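Local coordinates for protein EH1AB1 (Metagenome, PDB 6I8F) that probably hydrolyses carboxylic esters with a serine nucleophile on an alpha/beta-hydrolase fold, like hormone-sensitive-lipase-type esterases, at residues F198-Y203 with P261-T266; S212-A217 with L272-R277; G103-G108 with I131-A136. All coordinates share one frame; numbering follows the deposited sequence.

In the fold
Contacts 1 and 3 are buried and contact 2 is partly buried, farther from the chain's centre. Contact 1 joins neighbouring parallel strands of the central sheet through backbone bonds and apolar side chains. Contact 2 joins the helices that follow those same two strands, and does so with serines, carboxylates, an arginine and waters. The two contacts touch, Thr266 CG2 lying 3.3 Å from Arg273 O. Contact 3 reaches the sheet on the other side of the chain's centre, with nearest atoms about 8 Å from those of contact 1. It joins two loops by one direct backbone bond, a bridging water and leucine methyl groups laid on carbonyls.

Contact 1. Residues F198-Y203 with P261-T266; sequences FQMLIY and PAFVLT
Phe198 and Phe263 both hold CG anti to the backbone N (chi1 -176° and 173°), which lays the two side chains alongside each other, pointing the same way, with Phe198 CZ 3.8 Å from Phe263 CB. They belong to adjacent parallel strands of the central sheet of the alpha/beta-hydrolase fold; the strand axes run 2° apart and approach to 4.7 Å. The hydrogen bonds alternate as parallel pairing requires. Gln199 sits between two partners, receiving Phe263 N on its O at 2.9 Å and giving its own N to Pro261 O; Leu201 does the same with Leu265 N and Phe263 O, the latter bond measuring 2.8 Å from Leu201 N.

On one face, Ile202 CD1 meets the edge of the Phe263 ring in its plane, 3.8 Å from CE2, and Met200 CG lies 4.1 Å from Phe263 CD2. Helix 310-327 packs over this face. The other face carries Gln199, Leu201, Ala262 and Val264, the last three touching helix 273-285; the amide NE2 of Gln199 bonds to Pro260 O.

Beyond the strand end, Tyr203 touches Ser175, Asp270 and His300, probably the catalytic triad. Its ring has Ile202 CG2 over the centre of one face, and Tyr203 CD2 lies 4.0 Å from Leu265 CD2.

Contact 2. Residues S212-A217 with L272-R277; sequences SASRVA and LRDEGR
Ser214 and Asp274 face each other, CA atoms 5.9 Å apart, where the first turns of helix 213-217 and helix 273-277 run nearly antiparallel (165°) with axes 8.8 Å apart. Both helices begin here, and first-turn N-H groups, which have no acceptor within their own helix, can take one from the other helix. The two residues exchange bonds: Ser214 N donates to Asp274 OD2 at 3.0 Å, reaching it from above the carboxylate plane (58° out), while Asp274 N donates to Ser214 OG at 3.2 Å. The same hydroxyl also bonds to Pro271 O. Ser212 stands at the N-cap, its OG receiving Arg215 N at 3.1 Å.

Alongside this exchange, Arg215 grips Glu275 side-on. Its NE meets OE1 of Glu275 at 2.7 Å and its NH2 meets OE2 of Glu275 at 3.1 Å, the latter on the syn lone pair, with guanidinium and carboxylate nearly coplanar. Glu275 places CG between its own backbone N and carbonyl carbon (chi1 77°) and is extended beyond, which carries the carboxylate across to the arginine. One face of the guanidinium is covered by Leu272 CD2, 3.4 Å from Arg215 NH2. Two waters tie Glu275 OE1 back to Ser212, one through OG and the other through the backbone N.

Leu272 also touches His300, and its N bonds to Asp270 OD1, which links this helix start to the probable catalytic triad. Each oxygen of Glu275 has three partners: OE1 has Arg215 NE and the two waters, and OE2 has Arg215 NH2 and the backbone N atoms of Thr206 and Asp207. Such an all-donor surround would probably keep this carboxylate ionised and fix its rotation.

Contact 3. Residues G103-G108 with I131-A136; sequences GGFVIG and IDYRLA
Phe105 and Val106, in the glycine-rich loop between strand 94-100 and helix 114-124, meet Leu135 and Ala136 in the loop that leaves strand 127-132. The one direct hydrogen bond runs from Ala136 N to Phe105 O, 2.8 Å long and 154° at the hydrogen. Next to it, Val106 CA approaches Ala136 O to 3.2 Å in a CA-H...O contact.

Leu135 turns CG anti to its carbonyl carbon (chi1 -60°), which sets both methyls against carbonyls of the glycine-rich loop: Leu135 CD1 lies 3.5 Å from Gly108 O and Leu135 CD2 lies 3.8 Å from Phe105 O. An alanine here would probably leave a gap beside the carbonyls of Phe105 and Gly108, where the two methyls now pack.

His101 and the glycines before Phe105 form the His-Gly-Gly-Gly-Phe motif, consistent with the oxyanion-hole loop of hormone-sensitive-lipase-like esterases. The loop is folded tightly, Gly103 O accepting from both Val106 N and Ile107 N, and a side chain on Gly103 would collide with Ile107 O.

A water bridges the two loops. It accepts from Phe105 N at 2.8 Å and donates to Ile107 O at 2.9 Å and to Tyr133 OH at 2.7 Å. That hydroxyl bonds in turn to His101 O, and the Tyr133 ring stacks on the His101 ring. Phe105 CD1 comes to 4.3 Å from Tyr133 CE2, while the Phe105 ring stacks with Tyr236 of helix 230-236.

Contact 1. Residues F198-Y203 with P261-T266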
loop_
_atom_site.group_PDB
_atom_site.type_symbol
_atom_site.label_atom_id
_atom_site.label_comp_id
_atom_site.label_asym_id
_atom_site.label_seq_id
_atom_site.Cartn_x
_atom_site.Cartn_y
_atom_site.Cartn_z
ATOM N N PHE A 198 -5.246 -8.895 10.428
ATOM C CA PHE A 198 -4.932 -7.701 9.635
ATOM C C PHE A 198 -5.653 -6.516 10.271
ATOM O O PHE A 198 -6.703 -6.719 10.881
ATOM C CB PHE A 198 -5.359 -7.920 8.181
ATOM C CG PHE A 198 -5.022 -6.828 7.191
ATOM C CD1 PHE A 198 -5.933 -5.833 6.887
ATOM C CD2 PHE A 198 -3.805 -6.822 6.523
ATOM C CE1 PHE A 198 -5.642 -4.845 5.956
ATOM C CE2 PHE A 198 -3.515 -5.846 5.578
ATOM C CZ PHE A 198 -4.433 -4.855 5.303
ATOM N N GLN A 199 -5.087 -5.310 10.133
ATOM C CA GLN A 199 -5.707 -4.092 10.650
ATOM C C GLN A 199 -5.671 -3.008 9.564
ATOM O O GLN A 199 -4.626 -2.697 9.010
ATOM C CB GLN A 199 -5.071 -3.639 11.972
ATOM C CG GLN A 199 -3.573 -3.333 11.902
ATOM C CD GLN A 199 -2.973 -2.989 13.248
ATOM O OE1 GLN A 199 -3.498 -2.158 13.990
ATOM N NE2 GLN A 199 -1.855 -3.623 13.583
ATOM N N MET A 200 -6.848 -2.451 9.259
ATOM C CA MET A 200 -6.985 -1.411 8.259
ATOM C C MET A 200 -7.285 -0.100 8.988
ATOM O O MET A 200 -8.406 0.131 9.430
ATOM C CB MET A 200 -8.100 -1.750 7.258
ATOM C CG MET A 200 -8.357 -0.644 6.234
ATOM S SD MET A 200 -9.910 -0.865 5.318
ATOM C CE MET A 200 -9.590 -2.405 4.466
ATOM N N LEU A 201 -6.258 0.738 9.144
ATOM C CA LEU A 201 -6.365 1.971 9.909
ATOM C C LEU A 201 -6.437 3.168 8.951
ATOM O O LEU A 201 -5.445 3.573 8.353
ATOM C CB LEU A 201 -5.172 2.078 10.864
ATOM C CG LEU A 201 -4.811 0.819 11.654
ATOM C CD1 LEU A 201 -3.622 1.109 12.562
ATOM C CD2 LEU A 201 -5.983 0.297 12.470
ATOM N N ILE A 202 -7.646 3.716 8.805
ATOM C CA ILE A 202 -7.910 4.856 7.925
ATOM C C ILE A 202 -7.882 6.136 8.779
ATOM O O ILE A 202 -8.736 6.331 9.638
ATOM C CB ILE A 202 -9.257 4.696 7.196
ATOM C CG1 ILE A 202 -9.382 3.354 6.464
ATOM C CG2 ILE A 202 -9.501 5.891 6.283
ATOM C CD1 ILE A 202 -8.248 3.030 5.504
ATOM N N TYR A 203 -6.894 6.991 8.503
ATOM C CA TYR A 203 -6.575 8.210 9.264
ATOM C C TYR A 203 -6.996 8.047 10.720
ATOM O O TYR A 203 -7.855 8.773 11.206
ATOM C CB TYR A 203 -7.111 9.487 8.602
ATOM C CG TYR A 203 -8.461 9.439 7.936
ATOM C CD1 TYR A 203 -9.632 9.292 8.658
ATOM C CD2 TYR A 203 -8.564 9.594 6.567
ATOM C CE1 TYR A 203 -10.870 9.282 8.032
ATOM C CE2 TYR A 203 -9.791 9.603 5.927
ATOM C CZ TYR A 203 -10.948 9.451 6.662
ATOM O OH TYR A 203 -12.141 9.462 6.010
ATOM N N PRO A 261 -0.409 -7.534 10.618
ATOM C CA PRO A 261 -0.098 -6.731 9.431
ATOM C C PRO A 261 -1.160 -5.637 9.240
ATOM O O PRO A 261 -2.315 -5.817 9.602
ATOM C CB PRO A 261 -0.107 -7.750 8.284
ATOM C CG PRO A 261 0.183 -9.076 8.959
ATOM C CD PRO A 261 -0.440 -8.975 10.333
ATOM N N ALA A 262 -0.741 -4.506 8.682
ATOM C CA ALA A 262 -1.525 -3.305 8.726
ATOM C C ALA A 262 -1.485 -2.596 7.374
ATOM O O ALA A 262 -0.535 -2.740 6.613
ATOM C CB ALA A 262 -0.987 -2.402 9.820
ATOM N N PHE A 263 -2.569 -1.862 7.108
ATOM C CA PHE A 263 -2.652 -0.817 6.126
ATOM C C PHE A 263 -2.973 0.469 6.893
ATOM O O PHE A 263 -3.979 0.510 7.597
ATOM C CB PHE A 263 -3.725 -1.156 5.090
ATOM C CG PHE A 263 -4.023 -0.066 4.096
ATOM C CD1 PHE A 263 -3.279 0.060 2.936
ATOM C CD2 PHE A 263 -5.054 0.825 4.303
ATOM C CE1 PHE A 263 -3.558 1.052 2.011
ATOM C CE2 PHE A 263 -5.320 1.833 3.390
ATOM C CZ PHE A 263 -4.584 1.931 2.236
ATOM N N VAL A 264 -2.119 1.490 6.772
ATOM C CA VAL A 264 -2.301 2.764 7.484
ATOM C C VAL A 264 -2.360 3.885 6.439
ATOM O O VAL A 264 -1.433 4.053 5.639
ATOM C CB VAL A 264 -1.179 3.005 8.515
ATOM C CG1 VAL A 264 -1.429 4.272 9.311
ATOM C CG2 VAL A 264 -0.984 1.822 9.455
ATOM N N LEU A 265 -3.472 4.620 6.428
ATOM C CA LEU A 265 -3.694 5.673 5.475
ATOM C C LEU A 265 -3.781 7.006 6.225
ATOM O O LEU A 265 -4.474 7.086 7.248
ATOM C CB LEU A 265 -4.981 5.383 4.695
ATOM C CG LEU A 265 -5.341 6.397 3.607
ATOM C CD1 LEU A 265 -6.090 5.727 2.470
ATOM C CD2 LEU A 265 -6.173 7.540 4.170
ATOM N N THR A 266 -3.072 8.024 5.714
ATOM C CA THR A 266 -3.237 9.391 6.184
ATOM C C THR A 266 -3.715 10.299 5.046
ATOM O O THR A 266 -3.431 10.081 3.861
ATOM C CB THR A 266 -1.959 9.947 6.826
ATOM O OG1 THR A 266 -0.911 9.890 5.857
ATOM C CG2 THR A 266 -1.571 9.208 8.090
#

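Contact 2. Residues S212-A217 with L272-R277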
loop_
_atom_site.group_PDB
_atom_site.type_symbol
_atom_site.label_atom_id
_atom_site.label_comp_id
_atom_site.label_asym_id
_atom_site.label_seq_id
_atom_site.Cartn_x
_atom_site.Cartn_y
_atom_site.Cartn_z
ATOM N N SER A 212 0.871 16.788 18.073
ATOM C CA SER A 212 1.808 16.729 16.960
ATOM C C SER A 212 1.865 18.084 16.240
ATOM O O SER A 212 0.954 18.908 16.370
ATOM C CB SER A 212 1.382 15.656 15.997
ATOM O OG SER A 212 0.200 16.062 15.319
ATOM N N ALA A 213 2.899 18.275 15.417
ATOM C CA ALA A 213 2.997 19.454 14.558
ATOM C C ALA A 213 1.711 19.624 13.730
ATOM O O ALA A 213 1.176 20.736 13.649
ATOM C CB ALA A 213 4.216 19.366 13.671
ATOM N N SER A 214 1.204 18.529 13.131
ATOM C CA SER A 214 0.026 18.609 12.258
ATOM C C SER A 214 -1.220 19.015 13.062
ATOM O O SER A 214 -2.023 19.810 12.566
ATOM C CB SER A 214 -0.197 17.342 11.428
ATOM O OG SER A 214 -0.457 16.199 12.228
ATOM N N ARG A 215 -1.386 18.494 14.285
ATOM C CA ARG A 215 -2.497 18.928 15.158
ATOM C C ARG A 215 -2.407 20.442 15.441
ATOM O O ARG A 215 -3.426 21.129 15.431
ATOM C CB ARG A 215 -2.533 18.146 16.476
ATOM C CG ARG A 215 -3.558 17.022 16.505
ATOM C CD ARG A 215 -3.418 16.156 17.739
ATOM N NE ARG A 215 -4.119 14.883 17.653
ATOM C CZ ARG A 215 -5.152 14.523 18.415
ATOM N NH1 ARG A 215 -5.825 15.423 19.110
ATOM N NH2 ARG A 215 -5.509 13.256 18.481
ATOM N N VAL A 216 -1.199 20.954 15.702
ATOM C CA VAL A 216 -1.007 22.378 16.012
ATOM C C VAL A 216 -1.332 23.220 14.768
ATOM O O VAL A 216 -1.931 24.279 14.896
ATOM C CB VAL A 216 0.410 22.692 16.537
ATOM C CG1 VAL A 216 0.611 24.190 16.734
ATOM C CG2 VAL A 216 0.733 21.948 17.826
ATOM N N ALA A 217 -0.932 22.745 13.582
ATOM C CA ALA A 217 -1.100 23.489 12.323
ATOM C C ALA A 217 -2.582 23.712 11.988
ATOM O O ALA A 217 -2.902 24.669 11.289
ATOM C CB ALA A 217 -0.402 22.776 11.193
ATOM N N LEU A 272 -4.500 14.780 12.222
ATOM C CA LEU A 272 -4.149 13.426 12.693
ATOM C C LEU A 272 -3.094 12.766 11.787
ATOM O O LEU A 272 -2.669 11.651 12.075
ATOM C CB LEU A 272 -5.404 12.546 12.742
ATOM C CG LEU A 272 -6.512 12.953 13.715
ATOM C CD1 LEU A 272 -7.550 11.849 13.805
ATOM C CD2 LEU A 272 -5.971 13.266 15.096
ATOM N N ARG A 273 -2.676 13.452 10.715
ATOM C CA ARG A 273 -1.725 12.918 9.742
ATOM C C ARG A 273 -0.458 12.401 10.443
ATOM O O ARG A 273 -0.063 11.248 10.211
ATOM C CB ARG A 273 -1.381 13.986 8.696
ATOM C CG ARG A 273 -0.523 13.488 7.541
ATOM C CD ARG A 273 0.002 14.649 6.707
ATOM N NE ARG A 273 0.796 15.563 7.525
ATOM C CZ ARG A 273 1.313 16.713 7.107
ATOM N NH1 ARG A 273 1.055 17.163 5.892
ATOM N NH2 ARG A 273 2.115 17.394 7.904
ATOM N N ASP A 274 0.178 13.237 11.284
ATOM C CA ASP A 274 1.504 12.911 11.840
ATOM C C ASP A 274 1.421 11.670 12.741
ATOM O O ASP A 274 2.272 10.798 12.682
ATOM C CB ASP A 274 2.130 14.099 12.585
ATOM C CG ASP A 274 2.549 15.261 11.690
ATOM O OD1 ASP A 274 2.434 15.130 10.447
ATOM O OD2 ASP A 274 2.999 16.291 12.246
ATOM N N GLU A 275 0.397 11.585 13.585
ATOM C CA GLU A 275 0.311 10.491 14.543
ATOM C C GLU A 275 -0.117 9.196 13.823
ATOM O O GLU A 275 0.186 8.092 14.292
ATOM C CB GLU A 275 -0.586 10.901 15.711
ATOM C CG GLU A 275 -2.075 10.874 15.424
ATOM C CD GLU A 275 -2.880 11.702 16.419
ATOM O OE1 GLU A 275 -2.557 12.893 16.576
ATOM O OE2 GLU A 275 -3.814 11.156 17.038
ATOM N N GLY A 276 -0.814 9.323 12.685
ATOM C CA GLY A 276 -1.105 8.160 11.844
ATOM C C GLY A 276 0.176 7.579 11.270
ATOM O O GLY A 276 0.453 6.371 11.379
ATOM N N ARG A 277 0.989 8.461 10.691
ATOM C CA ARG A 277 2.249 8.058 10.101
ATOM C C ARG A 277 3.167 7.484 11.189
ATOM O O ARG A 277 3.795 6.429 10.998
ATOM C CB ARG A 277 2.919 9.231 9.383
ATOM C CG ARG A 277 4.121 8.801 8.560
ATOM C CD ARG A 277 4.720 9.956 7.793
ATOM N NE ARG A 277 5.850 9.484 7.013
ATOM C CZ ARG A 277 6.745 10.265 6.435
ATOM N NH1 ARG A 277 6.608 11.584 6.499
ATOM N NH2 ARG A 277 7.787 9.717 5.829
HETATM O O HOH W 1 -1.220 14.010 14.421
HETATM O O HOH W 2 -0.700 14.061 18.469
#

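Contact 3. Residues G103-G108 with I131-A136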
loop_
_atom_site.group_PDB
_atom_site.type_symbol
_atom_site.label_atom_id
_atom_site.label_comp_id
_atom_site.label_asym_id
_atom_site.label_seq_id
_atom_site.Cartn_x
_atom_site.Cartn_y
_atom_site.Cartn_z
ATOM N N GLY A 103 -16.611 8.974 13.634
ATOM C CA GLY A 103 -17.546 9.942 14.209
ATOM C C GLY A 103 -17.187 10.356 15.632
ATOM O O GLY A 103 -18.069 10.722 16.424
ATOM N N GLY A 104 -15.906 10.264 15.987
ATOM C CA GLY A 104 -15.405 10.779 17.253
ATOM C C GLY A 104 -15.970 10.065 18.477
ATOM O O GLY A 104 -15.899 10.620 19.583
ATOM N N PHE A 105 -16.501 8.845 18.283
ATOM C CA PHE A 105 -17.167 8.043 19.313
ATOM C C PHE A 105 -18.486 8.701 19.781
ATOM O O PHE A 105 -19.039 8.331 20.828
ATOM C CB PHE A 105 -16.217 7.779 20.489
ATOM C CG PHE A 105 -14.910 7.085 20.160
ATOM C CD1 PHE A 105 -14.873 5.732 19.879
ATOM C CD2 PHE A 105 -13.707 7.778 20.187
ATOM C CE1 PHE A 105 -13.669 5.095 19.600
ATOM C CE2 PHE A 105 -12.507 7.143 19.882
ATOM C CZ PHE A 105 -12.488 5.795 19.606
ATOM N N VAL A 106 -19.022 9.639 18.991
ATOM C CA VAL A 106 -20.238 10.399 19.368
ATOM C C VAL A 106 -21.303 10.307 18.266
ATOM O O VAL A 106 -22.492 10.294 18.581
ATOM C CB VAL A 106 -19.915 11.870 19.702
ATOM C CG1 VAL A 106 -21.172 12.694 19.958
ATOM C CG2 VAL A 106 -18.968 11.976 20.887
ATOM N N ILE A 107 -20.883 10.274 16.994
ATOM C CA ILE A 107 -21.803 10.204 15.850
ATOM C C ILE A 107 -21.349 9.080 14.908
ATOM O O ILE A 107 -20.400 8.353 15.203
ATOM C CB ILE A 107 -21.874 11.565 15.134
ATOM C CG1 ILE A 107 -20.564 11.899 14.411
ATOM C CG2 ILE A 107 -22.288 12.662 16.108
ATOM C CD1 ILE A 107 -20.565 13.239 13.739
ATOM N N GLY A 108 -22.027 8.965 13.764
ATOM C CA GLY A 108 -21.824 7.858 12.839
ATOM C C GLY A 108 -22.567 6.616 13.294
ATOM O O GLY A 108 -22.833 6.416 14.486
ATOM N N ILE A 131 -20.055 -2.471 12.514
ATOM C CA ILE A 131 -20.458 -2.637 13.899
ATOM C C ILE A 131 -21.084 -1.338 14.406
ATOM O O ILE A 131 -20.527 -0.249 14.226
ATOM C CB ILE A 131 -19.278 -3.065 14.795
ATOM C CG1 ILE A 131 -18.611 -4.361 14.321
ATOM C CG2 ILE A 131 -19.732 -3.159 16.249
ATOM C CD1 ILE A 131 -19.519 -5.554 14.265
ATOM N N ASP A 132 -22.228 -1.500 15.072
ATOM C CA ASP A 132 -22.963 -0.419 15.697
ATOM C C ASP A 132 -22.644 -0.434 17.200
ATOM O O ASP A 132 -23.347 -1.042 17.991
ATOM C CB ASP A 132 -24.458 -0.571 15.410
ATOM C CG ASP A 132 -25.248 0.722 15.461
ATOM O OD1 ASP A 132 -24.646 1.796 15.724
ATOM O OD2 ASP A 132 -26.468 0.648 15.225
ATOM N N TYR A 133 -21.529 0.197 17.562
ATOM C CA TYR A 133 -21.068 0.252 18.937
ATOM C C TYR A 133 -21.743 1.433 19.659
ATOM O O TYR A 133 -22.128 2.434 19.025
ATOM C CB TYR A 133 -19.545 0.350 18.951
ATOM C CG TYR A 133 -18.969 1.511 18.178
ATOM C CD1 TYR A 133 -18.530 1.361 16.870
ATOM C CD2 TYR A 133 -18.834 2.752 18.767
ATOM C CE1 TYR A 133 -17.986 2.416 16.163
ATOM C CE2 TYR A 133 -18.295 3.820 18.075
ATOM C CZ TYR A 133 -17.864 3.653 16.771
ATOM O OH TYR A 133 -17.331 4.713 16.094
ATOM N N ARG A 134 -21.889 1.310 20.983
ATOM C CA ARG A 134 -22.440 2.390 21.832
ATOM C C ARG A 134 -21.606 3.658 21.679
ATOM O O ARG A 134 -20.386 3.573 21.558
ATOM C CB ARG A 134 -22.428 2.009 23.314
ATOM C CG ARG A 134 -23.516 1.017 23.681
ATOM C CD ARG A 134 -23.423 0.567 25.120
ATOM N NE ARG A 134 -22.207 -0.187 25.355
ATOM C CZ ARG A 134 -21.616 -0.304 26.533
ATOM N NH1 ARG A 134 -22.134 0.299 27.595
ATOM N NH2 ARG A 134 -20.509 -1.018 26.637
ATOM N N LEU A 135 -22.291 4.808 21.725
ATOM C CA LEU A 135 -21.696 6.124 21.518
ATOM C C LEU A 135 -21.838 6.988 22.781
ATOM O O LEU A 135 -22.764 6.811 23.594
ATOM C CB LEU A 135 -22.388 6.778 20.318
ATOM C CG LEU A 135 -22.294 6.031 18.983
ATOM C CD1 LEU A 135 -23.265 6.613 17.967
ATOM C CD2 LEU A 135 -20.879 6.072 18.437
ATOM N N ALA A 136 -20.894 7.924 22.928
ATOM C CA ALA A 136 -20.943 9.038 23.889
ATOM C C ALA A 136 -21.814 10.150 23.308
ATOM O O ALA A 136 -21.930 10.245 22.089
ATOM C CB ALA A 136 -19.539 9.533 24.150
HETATM O O HOH W 3 -17.803 7.393 16.205
#